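Local coordinates for protein apical membrane antigen AMA1 (PDB 4YIV) that takes part in host-cell invasion by Toxoplasma gondii as a microneme surface antigen of the moving junction complex, here as an engineered ectodomain lacking the DII loop, at residues A[60-65]-A[131-136]; A[105-108]-A[112-115]. All coordinates share one frame; numbering follows the deposited sequence.

Interaction 1: residues A[60-65]-A[131-136]; sequences PIWGKH and TDLGRC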
loop_
_atom_site.group_PDB
_atom_site.type_symbol
_atom_site.label_atom_id
_atom_site.label_comp_id
_atom_site.label_asym_id
_atom_site.label_seq_id
_atom_site.Cartn_x
_atom_site.Cartn_y
_atom_site.Cartn_z
ATOM N N PRO A 60 -1.605 0.218 5.350
ATOM C CA PRO A 60 -1.065 -1.048 4.827
ATOM C C PRO A 60 -1.038 -1.030 3.308
ATOM O O PRO A 60 -1.925 -0.453 2.665
ATOM C CB PRO A 60 -2.046 -2.105 5.340
ATOM C CG PRO A 60 -3.326 -1.384 5.521
ATOM C CD PRO A 60 -2.965 0.054 5.903
ATOM N N ILE A 61 -0.017 -1.649 2.730
ATOM C CA ILE A 61 0.121 -1.638 1.277
ATOM C C ILE A 61 -0.114 -3.066 0.753
ATOM O O ILE A 61 0.710 -3.971 0.932
ATOM C CB ILE A 61 1.505 -1.109 0.826
ATOM C CG1 ILE A 61 1.826 0.208 1.554
ATOM C CG2 ILE A 61 1.521 -0.953 -0.704
ATOM C CD1 ILE A 61 0.793 1.328 1.371
ATOM N N TRP A 62 -1.289 -3.240 0.152
ATOM C CA TRP A 62 -1.810 -4.556 -0.174
ATOM C C TRP A 62 -1.136 -5.158 -1.393
ATOM O O TRP A 62 -1.171 -4.574 -2.456
ATOM C CB TRP A 62 -3.306 -4.450 -0.428
ATOM C CG TRP A 62 -4.115 -4.031 0.783
ATOM C CD1 TRP A 62 -4.152 -2.802 1.405
ATOM C CD2 TRP A 62 -5.014 -4.873 1.496
ATOM N NE1 TRP A 62 -5.034 -2.850 2.496
ATOM C CE2 TRP A 62 -5.563 -4.116 2.562
ATOM C CE3 TRP A 62 -5.394 -6.215 1.346
ATOM C CZ2 TRP A 62 -6.479 -4.660 3.462
ATOM C CZ3 TRP A 62 -6.321 -6.754 2.248
ATOM C CH2 TRP A 62 -6.846 -5.976 3.284
ATOM N N GLY A 63 -0.533 -6.322 -1.223
ATOM C CA GLY A 63 0.032 -7.051 -2.349
ATOM C C GLY A 63 1.490 -6.661 -2.586
ATOM O O GLY A 63 2.176 -7.263 -3.410
ATOM N N LYS A 64 1.987 -5.675 -1.834
ATOM C CA LYS A 64 3.396 -5.270 -1.993
ATOM C C LYS A 64 4.320 -6.317 -1.429
ATOM O O LYS A 64 4.159 -6.775 -0.315
ATOM C CB LYS A 64 3.699 -3.909 -1.328
ATOM C CG LYS A 64 5.201 -3.605 -1.182
ATOM C CD LYS A 64 5.423 -2.229 -0.562
ATOM C CE LYS A 64 6.919 -1.957 -0.257
ATOM N NZ LYS A 64 7.147 -0.524 0.093
ATOM N N HIS A 65 5.330 -6.673 -2.221
ATOM C CA HIS A 65 6.382 -7.562 -1.780
ATOM C C HIS A 65 7.686 -7.074 -2.407
ATOM O O HIS A 65 7.671 -6.277 -3.344
ATOM C CB HIS A 65 6.101 -9.032 -2.169
ATOM C CG HIS A 65 5.780 -9.250 -3.613
ATOM N ND1 HIS A 65 4.591 -8.854 -4.190
ATOM C CD2 HIS A 65 6.471 -9.896 -4.589
ATOM C CE1 HIS A 65 4.583 -9.199 -5.470
ATOM N NE2 HIS A 65 5.717 -9.823 -5.740
ATOM N N THR A 131 -8.711 -6.234 14.433
ATOM C CA THR A 131 -8.618 -7.026 13.188
ATOM C C THR A 131 -7.292 -7.753 13.169
ATOM O O THR A 131 -6.342 -7.345 13.845
ATOM C CB THR A 131 -8.746 -6.193 11.879
ATOM O OG1 THR A 131 -7.565 -5.367 11.701
ATOM C CG2 THR A 131 -9.997 -5.351 11.881
ATOM N N ASP A 132 -7.215 -8.841 12.406
ATOM C CA ASP A 132 -5.993 -9.633 12.430
ATOM C C ASP A 132 -4.888 -8.788 11.813
ATOM O O ASP A 132 -3.767 -8.777 12.323
ATOM C CB ASP A 132 -6.153 -10.965 11.678
ATOM C CG ASP A 132 -6.880 -12.038 12.529
ATOM O OD1 ASP A 132 -7.048 -11.836 13.751
ATOM O OD2 ASP A 132 -7.297 -13.080 11.979
ATOM N N LEU A 133 -5.199 -8.075 10.727
ATOM C CA LEU A 133 -4.170 -7.230 10.105
ATOM C C LEU A 133 -3.675 -6.179 11.107
ATOM O O LEU A 133 -2.466 -5.918 11.255
ATOM C CB LEU A 133 -4.706 -6.562 8.848
ATOM C CG LEU A 133 -3.708 -5.583 8.165
ATOM C CD1 LEU A 133 -2.372 -6.240 7.840
ATOM C CD2 LEU A 133 -4.304 -5.018 6.863
ATOM N N GLY A 134 -4.614 -5.576 11.822
ATOM C CA GLY A 134 -4.258 -4.647 12.875
ATOM C C GLY A 134 -3.436 -5.226 14.000
ATOM O O GLY A 134 -2.590 -4.528 14.546
ATOM N N ARG A 135 -3.678 -6.489 14.363
ATOM C CA ARG A 135 -2.926 -7.147 15.418
ATOM C C ARG A 135 -1.476 -7.315 14.987
ATOM O O ARG A 135 -0.537 -7.173 15.798
ATOM C CB ARG A 135 -3.528 -8.518 15.754
ATOM C CG ARG A 135 -4.885 -8.444 16.468
ATOM C CD ARG A 135 -5.428 -9.831 16.879
ATOM N NE ARG A 135 -6.700 -9.575 17.558
ATOM C CZ ARG A 135 -7.896 -9.597 16.976
ATOM N NH1 ARG A 135 -8.044 -9.981 15.703
ATOM N NH2 ARG A 135 -8.968 -9.255 17.699
ATOM N N CYS A 136 -1.285 -7.573 13.705
ATOM C CA CYS A 136 0.085 -7.725 13.192
ATOM C C CYS A 136 0.804 -6.367 13.242
ATOM O O CYS A 136 1.935 -6.252 13.742
ATOM C CB CYS A 136 0.060 -8.306 11.787
ATOM S SG CYS A 136 1.697 -8.486 10.987
#

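Interaction 2: residues A[105-108]-A[112-115]; sequences FVTP and RISP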
loop_
_atom_site.group_PDB
_atom_site.type_symbol
_atom_site.label_atom_id
_atom_site.label_comp_id
_atom_site.label_asym_id
_atom_site.label_seq_id
_atom_site.Cartn_x
_atom_site.Cartn_y
_atom_site.Cartn_z
ATOM N N PHE A 105 16.099 -13.194 14.965
ATOM C CA PHE A 105 16.378 -13.222 16.396
ATOM C C PHE A 105 15.433 -14.117 17.183
ATOM O O PHE A 105 14.299 -14.380 16.764
ATOM C CB PHE A 105 16.310 -11.810 16.986
ATOM C CG PHE A 105 17.289 -10.836 16.380
ATOM C CD1 PHE A 105 18.461 -11.272 15.796
ATOM C CD2 PHE A 105 17.026 -9.475 16.397
ATOM C CE1 PHE A 105 19.352 -10.367 15.235
ATOM C CE2 PHE A 105 17.912 -8.576 15.838
ATOM C CZ PHE A 105 19.070 -9.026 15.260
ATOM N N VAL A 106 15.928 -14.580 18.331
ATOM C CA VAL A 106 15.134 -15.367 19.277
ATOM C C VAL A 106 15.124 -14.670 20.642
ATOM O O VAL A 106 15.995 -13.846 20.934
ATOM C CB VAL A 106 15.674 -16.810 19.439
ATOM C CG1 VAL A 106 15.692 -17.539 18.096
ATOM C CG2 VAL A 106 17.064 -16.802 20.046
ATOM N N THR A 107 14.119 -14.985 21.459
ATOM C CA THR A 107 14.023 -14.462 22.824
ATOM C C THR A 107 15.144 -15.034 23.690
ATOM O O THR A 107 15.831 -15.975 23.272
ATOM C CB THR A 107 12.676 -14.821 23.477
ATOM O OG1 THR A 107 12.567 -16.247 23.587
ATOM C CG2 THR A 107 11.515 -14.278 22.664
ATOM N N PRO A 108 15.334 -14.482 24.904
ATOM C CA PRO A 108 16.311 -15.112 25.803
ATOM C C PRO A 108 15.991 -16.596 26.047
ATOM O O PRO A 108 16.879 -17.368 26.416
ATOM C CB PRO A 108 16.185 -14.290 27.091
ATOM C CG PRO A 108 15.658 -12.966 26.647
ATOM C CD PRO A 108 14.755 -13.255 25.484
ATOM N N ARG A 112 11.515 -18.099 18.723
ATOM C CA ARG A 112 11.552 -17.274 17.501
ATOM C C ARG A 112 10.618 -16.066 17.586
ATOM O O ARG A 112 9.470 -16.192 18.006
ATOM C CB ARG A 112 11.188 -18.130 16.287
ATOM C CG ARG A 112 11.025 -17.361 14.999
ATOM C CD ARG A 112 10.753 -18.282 13.829
ATOM N NE ARG A 112 11.959 -18.972 13.347
ATOM C CZ ARG A 112 12.840 -18.477 12.469
ATOM N NH1 ARG A 112 12.706 -17.257 11.936
ATOM N NH2 ARG A 112 13.883 -19.214 12.115
ATOM N N ILE A 113 11.113 -14.890 17.200
ATOM C CA ILE A 113 10.291 -13.691 17.215
ATOM C C ILE A 113 9.462 -13.520 15.909
ATOM O O ILE A 113 8.349 -12.970 15.959
ATOM C CB ILE A 113 11.153 -12.435 17.458
ATOM C CG1 ILE A 113 11.890 -12.589 18.797
ATOM C CG2 ILE A 113 10.283 -11.168 17.449
ATOM C CD1 ILE A 113 12.766 -11.389 19.212
ATOM N N SER A 114 9.976 -14.005 14.766
ATOM C CA SER A 114 9.308 -13.794 13.474
ATOM C C SER A 114 9.551 -14.916 12.468
ATOM O O SER A 114 10.685 -15.315 12.287
ATOM C CB SER A 114 9.802 -12.468 12.879
ATOM O OG SER A 114 9.172 -12.192 11.640
ATOM N N PRO A 115 8.512 -15.373 11.744
ATOM C CA PRO A 115 7.140 -14.851 11.781
ATOM C C PRO A 115 6.412 -15.285 13.042
ATOM O O PRO A 115 6.758 -16.299 13.665
ATOM C CB PRO A 115 6.495 -15.443 10.530
ATOM C CG PRO A 115 7.273 -16.671 10.251
ATOM C CD PRO A 115 8.674 -16.383 10.691
HETATM O O HOH W 1 12.871 -14.592 14.410
#

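Interaction 1: residues A[60-65]-A[131-136]
Leu-133 meets Pro-60 and Trp-62 through a single methyl, CD2. With chi1 at 177° CG of Leu-133 lies beside the carbonyl carbon, opposite the amide nitrogen, and chi2 (55°) sets the direction of CD2. CD2 lies 4.0 Å from Pro-60 CB and equally near CG of the same ring, while Trp-62 CZ2 is 4.1 Å from Leu-133 CD2. The indole meets the methyl obliquely, with its benzo side, and its pyrrole N-H is turned to Asn-230 OD1.

Further out, Ile-211 of the neighbouring strand 210-213 touches all three residues, and Phe-224 packs on both Pro-60 and Leu-133. The helix start is fixed by its N-cap: Thr-131 OG1 accepts from Gly-134 N at 3.0 Å. In the first turn Asp-132 makes salt bridges to Arg-135 and Arg-166. Cys-136 SG forms a disulfide with Cys-168. On the strand side a type II turn runs from Ile-61 to Lys-64.

The contact is small, 98 Å² in all, and joins helix 132-141 to the edge of a five-stranded antiparallel sheet, in keeping with a PAN-type domain. The two segments meet by carbon-to-carbon packing alone while Asn-230 satisfies the buried indole N-H, so the joint depends on shape and burial.

Interaction 2: residues A[105-108]-A[112-115]
Ile-113 lays its CG1-CD1 branch against the backbone from Phe-105 O to Thr-107 N. Its CG1 lies anti to the carbonyl carbon (chi1 -59°), which brings that atom to 3.6 Å from Phe-105 O. From there CD1 reaches Phe-105 CB at 4.2 Å, and CG1 also comes near Thr-107 CG2. The phenyl ring itself leads away from Ile-113, towards Tyr-172, where the two ring planes stand at about 70° to each other. Val-106 and Arg-112 pair differently: Val-106 CG1 rests 4.2 Å from Arg-112 CA, while the arginine side chain starts off away from its neighbour.

The backbones are joined by a single beta bridge, Val-106 with Arg-112. Ile-113 N donates to Phe-105 O at 3.3 Å, a long but fairly straight bond (164°). A water sits 2.8 Å from Phe-105 O and accepts from Ser-114 N. Arg-112 reaches forward along its own segment, its NH1 donating to Ser-114 O at 2.8 Å with the oxygen in the guanidinium plane; the same nitrogen forms a salt bridge with Asp-83.

This irregular surface loop follows helix 87-93 and precedes strand 116-117 in the chain. Ser-114 and Pro-115, the latter after a cis peptide bond, lead into that edge strand and pack against strand 167-170.

In the fold
Interaction 1 involves strand 61-62, an outermost strand of the five-stranded antiparallel sheet, whereas residues 112-115 of interaction 2 only lead into the opposite outermost strand, 116-117. All four segments lie within the AMA1 family region, which is of the PAN clan. Along the chain interaction 2 is nested within the loop that interaction 1 closes. Their centres are 20 Å apart and their nearest atoms about 8 Å, without touching. Interaction 1 is buried, its centre about 9 Å from that of the chain, against about 26 Å for interaction 2 at the surface. Strand 167-170 offers a link, since Cys-168 is tied to Cys-136 and His-169 packs on Ser-114. A bound cobalt ion lies about 10 Å from the Trp-62 side chain.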